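PDB 3C38: autoinducer 2 sensor kinase/phosphatase LuxQ from Vibrio cholerae, which binds the complex of AI-2 with LuxP, acting as a kinase without AI-2 and as a phosphatase in the LuxU-LuxO relay when AI-2 is present. Local coordinates for residues Val205-Asp210 / Phe216-Thr221; Ser177-Leu182 / Gly195-Ser200; Leu124-Ser129 / Ser133-Met138; Phe35-Leu40 / Gly120-Val125. One frame throughout, in Å; residues are numbered along the deposited sequence. Where two conformers were deposited one is given.

Interaction 1 (Val205-Asp210 / Phe216-Thr221); sequences VHSAKD and FIVGQT
Ser-207, Lys-209 and Asp-210 meet Val-218, Gly-219 and Gln-220 in a surface contact of loop on strand. The loop follows helix 201-205. It passes almost at right angles across strand 216-225, an outermost strand of the four-stranded sheet. One hydrogen bond joins the backbones: Asp-210 N to Val-218 O, 2.8 Å. It is bent, with an N-H...O angle of 134°, and the donor sits 37° above the carbonyl plane. The same oxygen receives a CA-H...O contact from Lys-209 CA at 3.4 Å. Val-218 O is thus approached by two neighbouring loop residues.

The side chains fill in around this bond. Lys-209 CG is anti to its own N (chi1 -178°), which brings CB and CG across the Gln-220 side chain at a slant; Lys-209 CG is 3.6 Å from Gln-220 CB. Gln-220 NE2 comes as near as 3.0 Å to Lys-209 CB and also faces Lys-209 N. Both nitrogens are donors and do not bond, so the modelled turn of the amide may be doubtful. Ser-207 OG lies 3.5 Å from Val-218 CG1, but its hydrogen bond goes back to Val-204 O. Asp-210 OD1 lies 3.7 Å from Gly-219 CA. Asp-210 OD2 has a weak bond to Ser-22 OG of the long N-terminal helix 22-47.

Gly-219 pairs by backbone with Ser-236 of strand 228-239. The loop crosses the strand and adds no strand to the sheet. No salt bridge crosses between the two segments, and the contact depends on one backbone bond and on aliphatic packing.

Interaction 2 (Ser177-Leu182 / Gly195-Ser200); sequences SENLVL and GNEPYS
Glu-178 begins the contact with a weak hydrogen bond. Tyr-199 OH donates to Glu-178 OE1 over 3.5 Å, and Glu-178 OE1 lies at the edge of the ring. The firmer bond of Glu-178 is elsewhere: its OE2 takes the backbone N of Thr-239.

Asn-179 comes next and carries the contact. Its ND2 donates to Tyr-199 OH at 2.8 Å, and the bond is nearly straight at 166°. The hydroxyl oxygen lies in the amide plane of Asn-179, while the tyrosine ring stands at 83° to that plane. The hydroxyl therefore accepts from Asn-179 and donates, weakly, to Glu-178. A second bond from Asn-179 ND2, to Glu-197 OE2 at 3.3 Å, is weak. The amide's OD1 is bonded to Thr-192 OG1. The loop that receives Asn-179 is braced from within. Glu-197 OE1 accepts Gly-195 N at 2.7 Å on its syn side, and Glu-197 OE2 also takes Lys-194 N. Glu-197 CB sits 3.9 Å above the plane of the Tyr-199 ring, over its centre.

This site is where the four-stranded antiparallel sheet of a Cache (PAS-like) fold meets the loop leading into helix 201-205. The backbone of Asn-179 pairs with Ile-237 of strand 228-239, while its amide reaches to the loop.

Further along the strand, Val-181 packs on Leu-201, Val-204 and Val-205 of the helix.

Interaction 3 (Leu124-Ser129 / Ser133-Met138); sequences LVQTPS and SVHILM
Val-125 and Ile-136 form a hydrogen-bonded antiparallel pair, and Thr-127 and Val-134 form another. Val-125 N to Ile-136 O is 2.9 Å and Ile-136 N to Val-125 O is 2.7 Å; both are nearly straight. In the second pair, Thr-127 N to Val-134 O and Val-134 N to Thr-127 O are each 2.8 Å, with both donors in the carbonyl plane. The non-hydrogen-bonded pairs are Leu-124 with Leu-137 and Gln-126 with His-135. There, Gln-126 CA lies 3.1 Å from Val-134 O in a CA-H...O contact.

The apolar contacts divide between the two faces. On one, Leu-124 CD1 meets Leu-137 CD2 at 4.0 Å. On the other, Val-125 CG2 meets Ile-136 CB at 4.1 Å, and Thr-127 CG2 touches Ile-136 CD1 at 3.8 Å. Helix 106-115 covers this second face, through Leu-112 on Val-125 and Met-138.

Gln-126 CB lies over one face of the His-135 imidazole. Gln-126 was modelled in two conformers, so the position of its amide is doubtful. Two polar side chains bond outside the hairpin: His-135 ND1 to Tyr-231 OH, and Ser-129 OG to Tyr-102 O.

The arrangement is a classical two-stranded beta hairpin. It makes one edge of the five-stranded antiparallel sheet, as in the central sheet of a Cache domain.

Interaction 4 (Phe35-Leu40 / Gly120-Val125); sequences FRLAAL and GNWHLV
Leu-37 lies over one face of the Trp-122 indole. Its CG is 3.8 Å from the centroid of the five-membered ring and only 11° off the ring normal, a CH-pi contact. Leu-37 CB is 3.6 Å from Trp-122 NE1, at the outer rim of the same ring. One methyl reaches the other way, with Leu-37 CD2 4.0 Å from Trp-122 CG. The leucine thus spans the five-membered ring from its nitrogen to its point of attachment.

Leu-40, one helical turn on, meets the indole differently. Its CB comes to the edge of the six-membered ring, near the ring plane, 3.7 Å from Trp-122 CZ2. Its CD1 adds a looser touch at 4.1 Å from Trp-122 CH2. One leucine therefore covers a face and the other meets an edge, which limits how the flat group can tilt. Trp-122 CG is anti to the carbonyl carbon (chi1 -78°), and this sends the indole out from the chain to the helix.

The polar edge is only lightly held. Trp-122 NE1 gives a weak hydrogen bond to Leu-37 O, 3.4 Å long and bent to 127°. The backbone N of Trp-122 is bonded to Glu-226 OE2, from the turn between strands 216-225 and 228-239 of the four-stranded sheet.

All three touching residues are buried. The contact joins the long N-terminal helix 22-47 to the five-stranded sheet: Leu-37 also packs on Leu-137 and Ile-159, Leu-40 on Ile-159, and Trp-122 on Leu-137, Arg-139 and Val-157, from strands 134-143 and 153-160.

The four contacts fall into two pairs, one on each sheet of the periplasmic domain. Interactions 1 and 2 have centres 11 Å apart and follow each other along the chain. They touch where Phe-216 and Tyr-199 meet edge-to-face, with Phe-216 CG 3.5 Å from Tyr-199 CD2. Interactions 3 and 4 share Leu-124 and Val-125 and have centres 14 Å apart; Leu-137 CD1 reaches Leu-37 CD1 at 3.9 Å. The two pairs do not touch: their centres lie about 25 or 26 Å apart, and interactions 2 and 3 come closest, with nearest atoms about 7 Å apart. The kinase and receiver parts of LuxQ lie outside this fragment.

Interaction 1 (Val205-Asp210 / Phe216-Thr221)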
loop_
_atom_site.group_PDB
_atom_site.type_symbol
_atom_site.label_atom_id
_atom_site.label_comp_id
_atom_site.label_asym_id
_atom_site.label_seq_id
_atom_site.Cartn_x
_atom_site.Cartn_y
_atom_site.Cartn_z
ATOM N N VAL A 205 -18.604 11.164 2.354
ATOM C CA VAL A 205 -17.542 11.476 3.318
ATOM C C VAL A 205 -17.985 12.294 4.506
ATOM O O VAL A 205 -17.481 12.079 5.604
ATOM C CB VAL A 205 -16.260 12.200 2.752
ATOM C CG1 VAL A 205 -15.467 11.259 1.881
ATOM C CG2 VAL A 205 -16.608 13.480 2.048
ATOM N N HIS A 206 -18.903 13.235 4.330
ATOM C CA HIS A 206 -19.300 13.995 5.502
ATOM C C HIS A 206 -20.520 13.398 6.162
ATOM O O HIS A 206 -21.175 14.058 6.954
ATOM C CB HIS A 206 -19.579 15.449 5.159
ATOM C CG HIS A 206 -18.438 16.147 4.496
ATOM N ND1 HIS A 206 -18.294 16.202 3.126
ATOM C CD2 HIS A 206 -17.402 16.850 5.010
ATOM C CE1 HIS A 206 -17.226 16.916 2.824
ATOM N NE2 HIS A 206 -16.664 17.322 3.947
ATOM N N SER A 207 -20.827 12.146 5.849
ATOM C CA SER A 207 -21.997 11.500 6.430
ATOM C C SER A 207 -21.759 11.025 7.857
ATOM O O SER A 207 -20.614 10.860 8.287
ATOM C CB SER A 207 -22.421 10.312 5.570
ATOM O OG SER A 207 -21.360 9.381 5.439
ATOM N N ALA A 208 -22.846 10.820 8.598
ATOM C CA ALA A 208 -22.747 10.335 9.966
ATOM C C ALA A 208 -22.833 8.814 9.873
ATOM O O ALA A 208 -23.694 8.273 9.173
ATOM C CB ALA A 208 -23.882 10.890 10.816
ATOM N N LYS A 209 -21.934 8.135 10.581
ATOM C CA LYS A 209 -21.859 6.676 10.561
ATOM C C LYS A 209 -23.072 5.891 11.047
ATOM O O LYS A 209 -23.826 6.331 11.918
ATOM C CB LYS A 209 -20.629 6.208 11.339
ATOM C CG LYS A 209 -20.459 4.700 11.330
ATOM C CD LYS A 209 -19.929 4.205 12.655
ATOM C CE LYS A 209 -19.893 2.694 12.694
ATOM N NZ LYS A 209 -19.355 2.204 13.990
ATOM N N ASP A 210 -23.213 4.696 10.478
ATOM C CA ASP A 210 -24.298 3.774 10.769
ATOM C C ASP A 210 -25.626 4.408 11.232
ATOM O O ASP A 210 -26.141 4.083 12.304
ATOM C CB ASP A 210 -23.809 2.675 11.744
ATOM C CG ASP A 210 -23.135 1.503 11.010
ATOM O OD1 ASP A 210 -23.520 1.239 9.848
ATOM O OD2 ASP A 210 -22.243 0.838 11.581
ATOM N N PHE A 216 -29.636 5.677 2.434
ATOM C CA PHE A 216 -28.332 5.086 2.196
ATOM C C PHE A 216 -27.477 5.047 3.445
ATOM O O PHE A 216 -26.816 6.029 3.790
ATOM C CB PHE A 216 -27.612 5.853 1.098
ATOM C CG PHE A 216 -28.448 6.050 -0.118
ATOM C CD1 PHE A 216 -29.068 7.269 -0.357
ATOM C CD2 PHE A 216 -28.645 5.007 -1.015
ATOM C CE1 PHE A 216 -29.877 7.444 -1.464
ATOM C CE2 PHE A 216 -29.460 5.174 -2.133
ATOM C CZ PHE A 216 -30.072 6.395 -2.358
ATOM N N ILE A 217 -27.500 3.899 4.112
ATOM C CA ILE A 217 -26.741 3.681 5.334
ATOM C C ILE A 217 -25.240 3.694 5.043
ATOM O O ILE A 217 -24.767 2.971 4.167
ATOM C CB ILE A 217 -27.136 2.334 5.959
ATOM C CG1 ILE A 217 -28.663 2.267 6.096
ATOM C CG2 ILE A 217 -26.469 2.171 7.315
ATOM C CD1 ILE A 217 -29.188 0.991 6.744
ATOM N N VAL A 218 -24.495 4.530 5.762
ATOM C CA VAL A 218 -23.051 4.607 5.553
ATOM C C VAL A 218 -22.250 4.141 6.764
ATOM O O VAL A 218 -22.233 4.791 7.813
ATOM C CB VAL A 218 -22.571 6.041 5.216
ATOM C CG1 VAL A 218 -21.115 5.991 4.776
ATOM C CG2 VAL A 218 -23.439 6.659 4.128
ATOM N N GLY A 219 -21.581 3.007 6.608
ATOM C CA GLY A 219 -20.765 2.493 7.688
ATOM C C GLY A 219 -19.378 3.106 7.629
ATOM O O GLY A 219 -18.956 3.602 6.583
ATOM N N GLN A 220 -18.679 3.094 8.761
ATOM C CA GLN A 220 -17.323 3.621 8.847
ATOM C C GLN A 220 -16.412 2.560 9.437
ATOM O O GLN A 220 -16.777 1.885 10.399
ATOM C CB GLN A 220 -17.272 4.868 9.729
ATOM C CG GLN A 220 -17.631 6.143 9.017
ATOM C CD GLN A 220 -17.533 7.364 9.915
ATOM O OE1 GLN A 220 -16.467 7.672 10.456
ATOM N NE2 GLN A 220 -18.648 8.070 10.073
ATOM N N THR A 221 -15.230 2.403 8.850
ATOM C CA THR A 221 -14.271 1.423 9.338
ATOM C C THR A 221 -12.865 1.986 9.310
ATOM O O THR A 221 -12.323 2.261 8.238
ATOM C CB THR A 221 -14.261 0.133 8.490
ATOM O OG1 THR A 221 -15.535 -0.510 8.570
ATOM C CG2 THR A 221 -13.194 -0.829 9.010
#

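Interaction 2 (Ser177-Leu182 / Gly195-Ser200)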
loop_
_atom_site.group_PDB
_atom_site.type_symbol
_atom_site.label_atom_id
_atom_site.label_comp_id
_atom_site.label_asym_id
_atom_site.label_seq_id
_atom_site.Cartn_x
_atom_site.Cartn_y
_atom_site.Cartn_z
ATOM N N SER A 177 -19.891 -4.990 -1.234
ATOM C CA SER A 177 -20.426 -3.689 -0.869
ATOM C C SER A 177 -20.874 -2.926 -2.105
ATOM O O SER A 177 -20.334 -3.118 -3.195
ATOM C CB SER A 177 -19.369 -2.872 -0.120
ATOM O OG SER A 177 -18.969 -3.512 1.079
ATOM N N GLU A 178 -21.865 -2.061 -1.925
ATOM C CA GLU A 178 -22.397 -1.241 -3.010
ATOM C C GLU A 178 -21.323 -0.296 -3.522
ATOM O O GLU A 178 -21.085 -0.186 -4.723
ATOM C CB GLU A 178 -23.546 -0.386 -2.503
ATOM C CG GLU A 178 -24.906 -0.734 -3.022
ATOM C CD GLU A 178 -25.937 0.252 -2.513
ATOM O OE1 GLU A 178 -25.994 1.393 -3.041
ATOM O OE2 GLU A 178 -26.664 -0.117 -1.565
ATOM N N ASN A 179 -20.706 0.411 -2.584
ATOM C CA ASN A 179 -19.664 1.371 -2.893
ATOM C C ASN A 179 -18.820 1.615 -1.654
ATOM O O ASN A 179 -19.294 1.481 -0.514
ATOM C CB ASN A 179 -20.271 2.711 -3.340
ATOM C CG ASN A 179 -20.487 2.792 -4.843
ATOM O OD1 ASN A 179 -19.563 2.598 -5.636
ATOM N ND2 ASN A 179 -21.705 3.101 -5.240
ATOM N N LEU A 180 -17.564 1.976 -1.891
ATOM C CA LEU A 180 -16.640 2.286 -0.812
ATOM C C LEU A 180 -15.886 3.575 -1.113
ATOM O O LEU A 180 -15.697 3.960 -2.270
ATOM C CB LEU A 180 -15.620 1.159 -0.610
ATOM C CG LEU A 180 -16.070 -0.244 -0.205
ATOM C CD1 LEU A 180 -14.829 -1.138 -0.202
ATOM C CD2 LEU A 180 -16.745 -0.244 1.172
ATOM N N VAL A 181 -15.458 4.239 -0.048
ATOM C CA VAL A 181 -14.678 5.463 -0.159
ATOM C C VAL A 181 -13.568 5.383 0.885
ATOM O O VAL A 181 -13.841 5.244 2.083
ATOM C CB VAL A 181 -15.513 6.724 0.155
ATOM C CG1 VAL A 181 -14.617 7.948 0.034
ATOM C CG2 VAL A 181 -16.720 6.824 -0.783
ATOM N N LEU A 182 -12.322 5.446 0.436
ATOM C CA LEU A 182 -11.203 5.406 1.361
ATOM C C LEU A 182 -10.815 6.856 1.577
ATOM O O LEU A 182 -10.528 7.584 0.627
ATOM C CB LEU A 182 -10.025 4.612 0.783
ATOM C CG LEU A 182 -8.742 4.595 1.631
ATOM C CD1 LEU A 182 -9.048 4.032 3.013
ATOM C CD2 LEU A 182 -7.671 3.755 0.945
ATOM N N GLY A 195 -20.660 7.739 -10.168
ATOM C CA GLY A 195 -21.052 9.118 -10.387
ATOM C C GLY A 195 -22.521 9.229 -10.727
ATOM O O GLY A 195 -23.095 10.317 -10.709
ATOM N N ASN A 196 -23.133 8.092 -11.023
ATOM C CA ASN A 196 -24.539 8.065 -11.377
ATOM C C ASN A 196 -25.386 7.630 -10.190
ATOM O O ASN A 196 -26.555 7.277 -10.360
ATOM C CB ASN A 196 -24.753 7.090 -12.523
ATOM C CG ASN A 196 -24.495 5.668 -12.107
ATOM O OD1 ASN A 196 -23.454 5.362 -11.516
ATOM N ND2 ASN A 196 -25.442 4.782 -12.400
ATOM N N GLU A 197 -24.791 7.642 -8.996
ATOM C CA GLU A 197 -25.491 7.249 -7.768
ATOM C C GLU A 197 -26.373 8.381 -7.231
ATOM O O GLU A 197 -26.154 9.547 -7.545
ATOM C CB GLU A 197 -24.492 6.864 -6.660
ATOM C CG GLU A 197 -23.690 5.599 -6.876
ATOM C CD GLU A 197 -22.427 5.815 -7.687
ATOM O OE1 GLU A 197 -22.013 6.976 -7.902
ATOM O OE2 GLU A 197 -21.830 4.803 -8.099
ATOM N N PRO A 198 -27.379 8.039 -6.409
ATOM C CA PRO A 198 -28.309 9.000 -5.803
ATOM C C PRO A 198 -27.582 9.860 -4.776
ATOM O O PRO A 198 -28.033 10.949 -4.420
ATOM C CB PRO A 198 -29.350 8.104 -5.136
ATOM C CG PRO A 198 -29.314 6.846 -5.971
ATOM C CD PRO A 198 -27.839 6.658 -6.176
ATOM N N TYR A 199 -26.452 9.348 -4.297
ATOM C CA TYR A 199 -25.641 10.051 -3.305
ATOM C C TYR A 199 -24.279 10.429 -3.892
ATOM O O TYR A 199 -23.724 9.690 -4.711
ATOM C CB TYR A 199 -25.464 9.160 -2.071
ATOM C CG TYR A 199 -24.974 7.762 -2.401
ATOM C CD1 TYR A 199 -23.628 7.519 -2.682
ATOM C CD2 TYR A 199 -25.863 6.689 -2.459
ATOM C CE1 TYR A 199 -23.179 6.248 -3.015
ATOM C CE2 TYR A 199 -25.430 5.417 -2.789
ATOM C CZ TYR A 199 -24.086 5.201 -3.067
ATOM O OH TYR A 199 -23.662 3.941 -3.417
ATOM N N SER A 200 -23.750 11.578 -3.478
ATOM C CA SER A 200 -22.458 12.044 -3.977
ATOM C C SER A 200 -21.293 11.655 -3.057
ATOM O O SER A 200 -21.494 11.272 -1.903
ATOM C CB SER A 200 -22.474 13.564 -4.128
ATOM O OG SER A 200 -22.578 14.183 -2.859
#

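Interaction 3 (Leu124-Ser129 / Ser133-Met138)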
loop_
_atom_site.group_PDB
_atom_site.type_symbol
_atom_site.label_atom_id
_atom_site.label_comp_id
_atom_site.label_asym_id
_atom_site.label_seq_id
_atom_site.Cartn_x
_atom_site.Cartn_y
_atom_site.Cartn_z
ATOM N N LEU A 124 2.431 3.027 7.907
ATOM C CA LEU A 124 1.569 3.971 7.214
ATOM C C LEU A 124 2.314 5.295 7.267
ATOM O O LEU A 124 2.466 5.889 8.332
ATOM C CB LEU A 124 0.219 4.084 7.921
ATOM C CG LEU A 124 -0.706 5.192 7.405
ATOM C CD1 LEU A 124 -0.938 5.011 5.909
ATOM C CD2 LEU A 124 -2.026 5.160 8.175
ATOM N N VAL A 125 2.808 5.737 6.119
ATOM C CA VAL A 125 3.559 6.979 6.034
ATOM C C VAL A 125 3.002 7.860 4.917
ATOM O O VAL A 125 2.309 7.380 4.024
ATOM C CB VAL A 125 5.028 6.700 5.765
ATOM C CG1 VAL A 125 5.578 5.779 6.840
ATOM C CG2 VAL A 125 5.183 6.075 4.399
ATOM N N GLN A 126 3.305 9.150 4.973
ATOM C CA GLN A 126 2.807 10.100 3.985
ATOM C C GLN A 126 3.977 10.902 3.461
ATOM O O GLN A 126 4.843 11.291 4.228
ATOM C CB GLN A 126 1.810 11.066 4.631
ATOM C CG GLN A 126 0.803 10.428 5.578
ATOM C CD GLN A 126 1.443 9.680 6.744
ATOM O OE1 GLN A 126 1.785 10.253 7.776
ATOM N NE2 GLN A 126 1.598 8.392 6.576
ATOM N N THR A 127 4.000 11.161 2.165
ATOM C CA THR A 127 5.079 11.934 1.586
ATOM C C THR A 127 4.554 13.030 0.677
ATOM O O THR A 127 3.497 12.886 0.060
ATOM C CB THR A 127 6.020 11.035 0.759
ATOM O OG1 THR A 127 7.189 11.772 0.395
ATOM C CG2 THR A 127 5.337 10.581 -0.513
ATOM N N PRO A 128 5.279 14.160 0.601
ATOM C CA PRO A 128 4.852 15.265 -0.261
ATOM C C PRO A 128 5.059 14.825 -1.697
ATOM O O PRO A 128 6.045 14.163 -2.014
ATOM C CB PRO A 128 5.802 16.393 0.127
ATOM C CG PRO A 128 6.092 16.095 1.569
ATOM C CD PRO A 128 6.322 14.608 1.538
ATOM N N SER A 129 4.122 15.178 -2.563
ATOM C CA SER A 129 4.225 14.814 -3.965
ATOM C C SER A 129 4.211 16.119 -4.741
ATOM O O SER A 129 4.543 17.166 -4.190
ATOM C CB SER A 129 3.039 13.940 -4.369
ATOM O OG SER A 129 3.224 13.405 -5.668
ATOM N N SER A 133 -0.479 15.468 -0.279
ATOM C CA SER A 133 0.393 14.461 0.299
ATOM C C SER A 133 -0.099 13.065 -0.069
ATOM O O SER A 133 -1.292 12.774 -0.011
ATOM C CB SER A 133 0.449 14.613 1.820
ATOM O OG SER A 133 -0.789 14.261 2.409
ATOM N N VAL A 134 0.841 12.215 -0.459
ATOM C CA VAL A 134 0.556 10.843 -0.841
ATOM C C VAL A 134 0.678 9.902 0.361
ATOM O O VAL A 134 1.681 9.931 1.082
ATOM C CB VAL A 134 1.540 10.393 -1.943
ATOM C CG1 VAL A 134 1.474 8.897 -2.133
ATOM C CG2 VAL A 134 1.211 11.115 -3.243
ATOM N N HIS A 135 -0.349 9.085 0.582
ATOM C CA HIS A 135 -0.351 8.117 1.682
ATOM C C HIS A 135 0.158 6.758 1.170
ATOM O O HIS A 135 -0.323 6.226 0.165
ATOM C CB HIS A 135 -1.757 8.020 2.271
ATOM C CG HIS A 135 -2.196 9.277 2.954
ATOM N ND1 HIS A 135 -2.030 9.487 4.308
ATOM C CD2 HIS A 135 -2.704 10.432 2.456
ATOM C CE1 HIS A 135 -2.413 10.715 4.613
ATOM N NE2 HIS A 135 -2.827 11.309 3.505
ATOM N N ILE A 136 1.145 6.205 1.869
ATOM C CA ILE A 136 1.775 4.961 1.455
ATOM C C ILE A 136 1.943 3.956 2.575
ATOM O O ILE A 136 2.261 4.324 3.699
ATOM C CB ILE A 136 3.179 5.238 0.909
ATOM C CG1 ILE A 136 3.129 6.403 -0.072
ATOM C CG2 ILE A 136 3.751 3.984 0.262
ATOM C CD1 ILE A 136 4.502 6.853 -0.549
ATOM N N LEU A 137 1.713 2.682 2.262
ATOM C CA LEU A 137 1.912 1.606 3.230
ATOM C C LEU A 137 3.256 1.021 2.797
ATOM O O LEU A 137 3.411 0.564 1.662
ATOM C CB LEU A 137 0.816 0.551 3.118
ATOM C CG LEU A 137 -0.556 0.970 3.653
ATOM C CD1 LEU A 137 -1.622 -0.037 3.224
ATOM C CD2 LEU A 137 -0.489 1.070 5.175
ATOM N N MET A 138 4.245 1.084 3.681
ATOM C CA MET A 138 5.555 0.573 3.339
ATOM C C MET A 138 6.033 -0.491 4.292
ATOM O O MET A 138 5.615 -0.542 5.449
ATOM C CB MET A 138 6.579 1.699 3.300
ATOM C CG MET A 138 6.526 2.528 2.049
ATOM S SD MET A 138 8.022 3.477 1.902
ATOM C CE MET A 138 9.199 2.207 1.604
#

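Interaction 4 (Phe35-Leu40 / Gly120-Val125)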
loop_
_atom_site.group_PDB
_atom_site.type_symbol
_atom_site.label_atom_id
_atom_site.label_comp_id
_atom_site.label_asym_id
_atom_site.label_seq_id
_atom_site.Cartn_x
_atom_site.Cartn_y
_atom_site.Cartn_z
ATOM N N PHE A 35 -5.662 -9.121 3.978
ATOM C CA PHE A 35 -5.344 -10.074 2.928
ATOM C C PHE A 35 -4.385 -9.503 1.876
ATOM O O PHE A 35 -3.409 -10.165 1.498
ATOM C CB PHE A 35 -6.628 -10.583 2.256
ATOM C CG PHE A 35 -6.384 -11.693 1.273
ATOM C CD1 PHE A 35 -6.081 -12.979 1.719
ATOM C CD2 PHE A 35 -6.382 -11.439 -0.097
ATOM C CE1 PHE A 35 -5.770 -14.005 0.809
ATOM C CE2 PHE A 35 -6.074 -12.449 -1.017
ATOM C CZ PHE A 35 -5.765 -13.737 -0.561
ATOM N N ARG A 36 -4.645 -8.287 1.402
ATOM C CA ARG A 36 -3.766 -7.689 0.399
ATOM C C ARG A 36 -2.355 -7.441 0.961
ATOM O O ARG A 36 -1.354 -7.698 0.290
ATOM C CB ARG A 36 -4.353 -6.373 -0.125
ATOM C CG ARG A 36 -3.509 -5.743 -1.213
ATOM C CD ARG A 36 -3.577 -6.572 -2.509
ATOM N NE ARG A 36 -2.421 -6.387 -3.397
ATOM C CZ ARG A 36 -1.984 -5.216 -3.861
ATOM N NH1 ARG A 36 -2.594 -4.078 -3.534
ATOM N NH2 ARG A 36 -0.923 -5.181 -4.659
ATOM N N LEU A 37 -2.278 -6.938 2.189
ATOM C CA LEU A 37 -0.977 -6.681 2.814
ATOM C C LEU A 37 -0.186 -7.980 3.044
ATOM O O LEU A 37 1.042 -8.012 2.875
ATOM C CB LEU A 37 -1.155 -5.914 4.133
ATOM C CG LEU A 37 -1.060 -4.387 3.995
ATOM C CD1 LEU A 37 -1.998 -3.906 2.908
ATOM C CD2 LEU A 37 -1.391 -3.723 5.320
ATOM N N ALA A 38 -0.896 -9.042 3.419
ATOM C CA ALA A 38 -0.280 -10.344 3.633
ATOM C C ALA A 38 0.353 -10.846 2.326
ATOM O O ALA A 38 1.489 -11.329 2.316
ATOM C CB ALA A 38 -1.330 -11.346 4.128
ATOM N N ALA A 39 -0.377 -10.731 1.223
ATOM C CA ALA A 39 0.151 -11.175 -0.062
ATOM C C ALA A 39 1.465 -10.458 -0.392
ATOM O O ALA A 39 2.429 -11.082 -0.833
ATOM C CB ALA A 39 -0.877 -10.926 -1.177
ATOM N N LEU A 40 1.503 -9.145 -0.182
ATOM C CA LEU A 40 2.707 -8.382 -0.480
ATOM C C LEU A 40 3.851 -8.721 0.460
ATOM O O LEU A 40 5.002 -8.773 0.042
ATOM C CB LEU A 40 2.414 -6.884 -0.425
ATOM C CG LEU A 40 1.648 -6.380 -1.647
ATOM C CD1 LEU A 40 1.369 -4.918 -1.493
ATOM C CD2 LEU A 40 2.461 -6.625 -2.911
ATOM N N GLY A 120 9.720 -6.292 9.052
ATOM C CA GLY A 120 8.596 -7.163 9.351
ATOM C C GLY A 120 7.293 -6.499 9.752
ATOM O O GLY A 120 6.356 -7.184 10.169
ATOM N N ASN A 121 7.225 -5.173 9.638
ATOM C CA ASN A 121 6.007 -4.437 9.979
ATOM C C ASN A 121 5.670 -3.376 8.943
ATOM O O ASN A 121 6.538 -2.639 8.480
ATOM C CB ASN A 121 6.127 -3.764 11.349
ATOM C CG ASN A 121 6.015 -4.749 12.500
ATOM O OD1 ASN A 121 5.360 -4.465 13.504
ATOM N ND2 ASN A 121 6.662 -5.904 12.370
ATOM N N TRP A 122 4.398 -3.320 8.577
ATOM C CA TRP A 122 3.921 -2.341 7.615
ATOM C C TRP A 122 3.891 -0.985 8.312
ATOM O O TRP A 122 3.580 -0.904 9.502
ATOM C CB TRP A 122 2.515 -2.711 7.141
ATOM C CG TRP A 122 2.492 -3.799 6.121
ATOM C CD1 TRP A 122 2.192 -5.112 6.323
ATOM C CD2 TRP A 122 2.805 -3.663 4.732
ATOM N NE1 TRP A 122 2.302 -5.808 5.139
ATOM C CE2 TRP A 122 2.677 -4.941 4.146
ATOM C CE3 TRP A 122 3.187 -2.582 3.922
ATOM C CZ2 TRP A 122 2.912 -5.172 2.784
ATOM C CZ3 TRP A 122 3.419 -2.805 2.573
ATOM C CH2 TRP A 122 3.283 -4.096 2.015
ATOM N N HIS A 123 4.225 0.070 7.576
ATOM C CA HIS A 123 4.229 1.418 8.128
ATOM C C HIS A 123 3.371 2.334 7.268
ATOM O O HIS A 123 3.559 2.407 6.051
ATOM C CB HIS A 123 5.651 1.985 8.165
ATOM C CG HIS A 123 6.525 1.371 9.211
ATOM N ND1 HIS A 123 6.591 1.848 10.504
ATOM C CD2 HIS A 123 7.366 0.311 9.158
ATOM C CE1 HIS A 123 7.436 1.109 11.199
ATOM N NE2 HIS A 123 7.921 0.170 10.407
ATOM N N LEU A 124 2.431 3.027 7.907
ATOM C CA LEU A 124 1.569 3.971 7.214
ATOM C C LEU A 124 2.314 5.295 7.267
ATOM O O LEU A 124 2.466 5.889 8.332
ATOM C CB LEU A 124 0.219 4.084 7.921
ATOM C CG LEU A 124 -0.706 5.192 7.405
ATOM C CD1 LEU A 124 -0.938 5.011 5.909
ATOM C CD2 LEU A 124 -2.026 5.160 8.175
ATOM N N VAL A 125 2.808 5.737 6.119
ATOM C CA VAL A 125 3.559 6.979 6.034
ATOM C C VAL A 125 3.002 7.860 4.917
ATOM O O VAL A 125 2.309 7.380 4.024
ATOM C CB VAL A 125 5.028 6.700 5.765
ATOM C CG1 VAL A 125 5.578 5.779 6.840
ATOM C CG2 VAL A 125 5.183 6.075 4.399
#